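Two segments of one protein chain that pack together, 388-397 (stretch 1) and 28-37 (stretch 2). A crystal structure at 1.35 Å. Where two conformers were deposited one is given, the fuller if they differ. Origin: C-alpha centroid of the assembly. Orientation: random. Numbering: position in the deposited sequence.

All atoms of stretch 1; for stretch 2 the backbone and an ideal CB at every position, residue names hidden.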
# COMPACT_ATOMS: atom_id res chain seq x y z
N TYR A 388 -10.13 3.82 -11.07
CA TYR A 388 -10.47 3.47 -12.44
C TYR A 388 -11.91 3.92 -12.74
O TYR A 388 -12.18 4.54 -13.76
CB TYR A 388 -10.32 1.96 -12.63
CG TYR A 388 -10.68 1.48 -14.02
CD1 TYR A 388 -9.72 1.44 -15.02
CD2 TYR A 388 -11.96 1.08 -14.32
CE1 TYR A 388 -10.02 1.01 -16.28
CE2 TYR A 388 -12.28 0.60 -15.60
CZ TYR A 388 -11.31 0.59 -16.57
OH TYR A 388 -11.61 0.17 -17.83
N ALA A 389 -12.84 3.58 -11.86
CA ALA A 389 -14.23 3.97 -12.06
C ALA A 389 -14.42 5.48 -12.09
O ALA A 389 -15.28 5.98 -12.82
CB ALA A 389 -15.12 3.33 -11.00
N GLU A 390 -13.62 6.22 -11.32
CA GLU A 390 -13.72 7.67 -11.31
C GLU A 390 -13.26 8.26 -12.64
O GLU A 390 -13.89 9.17 -13.17
CB GLU A 390 -12.89 8.24 -10.15
CG GLU A 390 -12.70 9.76 -10.18
CD GLU A 390 -14.00 10.54 -10.15
OE1 GLU A 390 -15.02 10.00 -9.67
OE2 GLU A 390 -13.99 11.70 -10.61
N ILE A 391 -12.17 7.72 -13.18
CA ILE A 391 -11.66 8.18 -14.46
C ILE A 391 -12.67 7.91 -15.56
O ILE A 391 -12.97 8.79 -16.37
CB ILE A 391 -10.30 7.51 -14.80
CG1 ILE A 391 -9.20 8.05 -13.87
CG2 ILE A 391 -9.92 7.75 -16.27
CD1 ILE A 391 -7.94 7.20 -13.88
N LYS A 392 -13.22 6.70 -15.57
CA LYS A 392 -14.16 6.29 -16.61
C LYS A 392 -15.59 6.77 -16.37
O LYS A 392 -16.46 6.65 -17.25
CB LYS A 392 -14.15 4.76 -16.72
CG LYS A 392 -12.83 4.19 -17.23
CD LYS A 392 -12.76 4.22 -18.75
CE LYS A 392 -13.62 3.11 -19.35
NZ LYS A 392 -13.44 3.00 -20.83
N LYS A 393 -15.84 7.32 -15.18
CA LYS A 393 -17.19 7.79 -14.79
C LYS A 393 -18.21 6.67 -14.76
O LYS A 393 -19.34 6.81 -15.22
CB LYS A 393 -17.67 8.96 -15.65
CG LYS A 393 -16.70 10.11 -15.63
CD LYS A 393 -17.29 11.34 -16.23
CE LYS A 393 -16.22 12.38 -16.44
NZ LYS A 393 -16.89 13.61 -16.84
N ILE A 394 -17.79 5.54 -14.20
CA ILE A 394 -18.64 4.36 -14.10
C ILE A 394 -19.29 4.30 -12.72
O ILE A 394 -18.59 4.31 -11.69
CB ILE A 394 -17.86 3.06 -14.37
CG1 ILE A 394 -17.31 3.04 -15.80
CG2 ILE A 394 -18.77 1.86 -14.14
CD1 ILE A 394 -16.23 2.00 -16.04
N ASP A 395 -20.62 4.24 -12.71
CA ASP A 395 -21.40 4.11 -11.49
C ASP A 395 -21.43 2.65 -11.05
O ASP A 395 -21.95 1.80 -11.77
CB ASP A 395 -22.82 4.58 -11.78
CG ASP A 395 -23.68 4.68 -10.54
OD1 ASP A 395 -23.27 4.21 -9.46
OD2 ASP A 395 -24.80 5.23 -10.65
N LEU A 396 -20.90 2.36 -9.86
CA LEU A 396 -20.89 1.00 -9.33
C LEU A 396 -21.78 0.82 -8.09
O LEU A 396 -21.69 -0.19 -7.40
CB LEU A 396 -19.45 0.60 -8.99
CG LEU A 396 -18.45 0.55 -10.16
CD1 LEU A 396 -17.04 0.34 -9.65
CD2 LEU A 396 -18.85 -0.58 -11.10
N LYS A 397 -22.64 1.80 -7.81
CA LYS A 397 -23.54 1.72 -6.66
C LYS A 397 -24.50 0.53 -6.76
O LYS A 397 -25.05 0.25 -7.83
CB LYS A 397 -24.35 3.01 -6.50
CG LYS A 397 -23.52 4.27 -6.34
CD LYS A 397 -22.67 4.24 -5.07
CE LYS A 397 -21.98 5.58 -4.84
NZ LYS A 397 -21.28 5.63 -3.53
N UNK A 28 -15.87 -3.72 -22.96
CA UNK A 28 -16.95 -3.43 -22.03
C UNK A 28 -16.52 -3.38 -20.57
O UNK A 28 -15.40 -3.77 -20.23
CB UNK A 28 -18.05 -4.48 -22.19
N UNK A 29 -17.41 -2.92 -19.71
CA UNK A 29 -17.09 -2.72 -18.30
C UNK A 29 -17.66 -3.80 -17.37
O UNK A 29 -17.63 -3.66 -16.15
CB UNK A 29 -17.61 -1.35 -17.86
N UNK A 30 -18.18 -4.88 -17.95
CA UNK A 30 -18.81 -5.94 -17.16
C UNK A 30 -17.88 -6.55 -16.12
O UNK A 30 -18.31 -6.86 -15.00
CB UNK A 30 -19.32 -7.04 -18.09
N UNK A 31 -16.61 -6.74 -16.48
CA UNK A 31 -15.62 -7.29 -15.56
C UNK A 31 -15.56 -6.45 -14.28
O UNK A 31 -15.45 -7.00 -13.19
CB UNK A 31 -14.24 -7.35 -16.23
N UNK A 32 -15.65 -5.13 -14.41
CA UNK A 32 -15.53 -4.23 -13.28
C UNK A 32 -16.78 -4.32 -12.40
O UNK A 32 -16.68 -4.36 -11.17
CB UNK A 32 -15.31 -2.79 -13.76
N UNK A 33 -17.95 -4.35 -13.04
CA UNK A 33 -19.20 -4.47 -12.30
C UNK A 33 -19.31 -5.80 -11.57
O UNK A 33 -19.73 -5.85 -10.41
CB UNK A 33 -20.39 -4.30 -13.25
N UNK A 34 -18.93 -6.90 -12.20
CA UNK A 34 -19.07 -8.17 -11.48
C UNK A 34 -18.02 -8.31 -10.38
O UNK A 34 -18.29 -8.88 -9.32
CB UNK A 34 -18.96 -9.35 -12.45
N UNK A 35 -16.84 -7.75 -10.61
CA UNK A 35 -15.79 -7.81 -9.60
C UNK A 35 -16.19 -7.00 -8.37
O UNK A 35 -15.97 -7.42 -7.24
CB UNK A 35 -14.47 -7.30 -10.17
N UNK A 36 -16.80 -5.84 -8.60
CA UNK A 36 -17.28 -5.01 -7.51
C UNK A 36 -18.38 -5.74 -6.72
O UNK A 36 -18.37 -5.73 -5.49
CB UNK A 36 -17.80 -3.68 -8.05
N UNK A 37 -19.32 -6.38 -7.42
CA UNK A 37 -20.38 -7.13 -6.74
C UNK A 37 -19.78 -8.21 -5.87
O UNK A 37 -20.17 -8.38 -4.71
CB UNK A 37 -21.35 -7.75 -7.75

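Stretch 1 ends a helix at Lys392, turns through Lys393 and runs on as a loop, so that Tyr388, Ile394 and Leu396 all direct their side chains at stretch 2. No hydrogen bond joins the two stretches directly, and the contact is mainly apolar.

Position 28 has nothing of stretch 1 near its ideal CB; the backbone leaves room for many residues, and Gly28 occupies it. Position 29 precedes the helix and points toward stretch 1, its ideal CB 4.1 Å from Ile394 CD1, with the lysine of Lys392 and the hydroxyl of Tyr388 nearby. A short polar or acidic side chain would suit. It is Asp29: OD2 lies 3.6 Å from Ile394 CD1, while OD1 is 4.4 Å from Lys392 NZ, opposite charges beyond salt-bridge range. Although it holds the N-cap position, its side chain makes no capping bond.

Position 30 is out of reach and tolerant; it is Asp30. At 31 the CB points sideways with nothing of stretch 1 close, so only a long side chain could reach the Tyr388 ring. Trp31 does so with chi1 at 65° (p), setting its edge toward the face of Tyr388 in an offset edge-to-face pair, centroids 5.3 Å apart and planes at 62°. One water links the two residues to Asp29: it donates to Tyr388 OH (2.7 Å) and to Asp29 OD1 (2.7 Å), and accepts from Trp31 NE1 (2.9 Å).

Position 32 points into the space between Tyr388, Ile394 and Leu396, where a branched aliphatic or methionine would fit. Leu32 fills it, CD2 lying 3.6 Å from Ile394 CD1 and 3.8 Å from Tyr388 CD2, at the edge of the tyrosine ring. Its CG is 4.1 Å from Leu396 CD2.

At 33 the CB lies sideways, 4.6 Å from Leu396 CD2, so a long side chain with an aliphatic stem could run along the loop. Lys33 is extended: CG packs 3.7 Å from Leu396 CD2 and CE 4.0 Å from Ile394 CG2, leaving the ammonium beyond these apolar contacts.

Positions 34 and 35 are out of reach and little constrained by stretch 1. They are Lys34 and Ser35, whose OG donates to Trp31 O (2.7 Å).

Position 36 points toward stretch 1, its ideal CB 4.4 Å from Leu396 CD1; a small or β-branched residue would suit. In Thr36, OG1 approaches Leu396 CD1 at 3.5 Å and donates to Leu32 O (2.9 Å), so the hydroxyl is satisfied within its own helix. Position 37 points sideways and admits many residues; Lys37 makes no contact.

Stretch 2, residues 28-37: GDDWLKKSTK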
# COMPACT_ATOMS: atom_id res chain seq x y z
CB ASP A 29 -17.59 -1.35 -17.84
CG ASP A 29 -17.05 -0.21 -18.70
OD1 ASP A 29 -15.88 -0.27 -19.12
OD2 ASP A 29 -17.82 0.75 -18.96
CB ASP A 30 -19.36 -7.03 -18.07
CG ASP A 30 -20.71 -6.66 -18.68
OD1 ASP A 30 -21.20 -5.54 -18.41
OD2 ASP A 30 -21.28 -7.48 -19.42
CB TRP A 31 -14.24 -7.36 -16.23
CG TRP A 31 -13.68 -6.01 -16.56
CD1 TRP A 31 -13.92 -5.28 -17.70
CD2 TRP A 31 -12.84 -5.20 -15.74
NE1 TRP A 31 -13.26 -4.07 -17.63
CE2 TRP A 31 -12.59 -4.00 -16.43
CE3 TRP A 31 -12.27 -5.38 -14.47
CZ2 TRP A 31 -11.79 -2.98 -15.91
CZ3 TRP A 31 -11.48 -4.37 -13.95
CH2 TRP A 31 -11.25 -3.19 -14.67
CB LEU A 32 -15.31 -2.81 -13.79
CG LEU A 32 -15.31 -1.71 -12.73
CD1 LEU A 32 -14.05 -1.81 -11.87
CD2 LEU A 32 -15.40 -0.36 -13.42
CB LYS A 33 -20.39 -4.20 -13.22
CG LYS A 33 -20.39 -2.75 -13.72
CD LYS A 33 -21.36 -2.50 -14.87
CE LYS A 33 -21.10 -1.13 -15.46
NZ LYS A 33 -21.93 -0.87 -16.67
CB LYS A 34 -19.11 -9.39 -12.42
CG LYS A 34 -17.99 -9.49 -13.45
CD LYS A 34 -18.26 -10.59 -14.49
CE LYS A 34 -19.47 -10.30 -15.36
NZ LYS A 34 -19.66 -11.36 -16.41
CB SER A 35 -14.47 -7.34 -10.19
OG SER A 35 -14.09 -8.19 -11.25
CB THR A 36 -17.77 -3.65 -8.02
OG1 THR A 36 -16.68 -2.97 -8.63
CG2 THR A 36 -18.27 -2.81 -6.87
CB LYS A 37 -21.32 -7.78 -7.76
CG LYS A 37 -22.15 -6.82 -8.55
CD LYS A 37 -22.90 -7.57 -9.64
CE LYS A 37 -23.19 -6.67 -10.82
NZ LYS A 37 -24.11 -5.58 -10.46
O HOH W 1 -13.46 -1.47 -18.98
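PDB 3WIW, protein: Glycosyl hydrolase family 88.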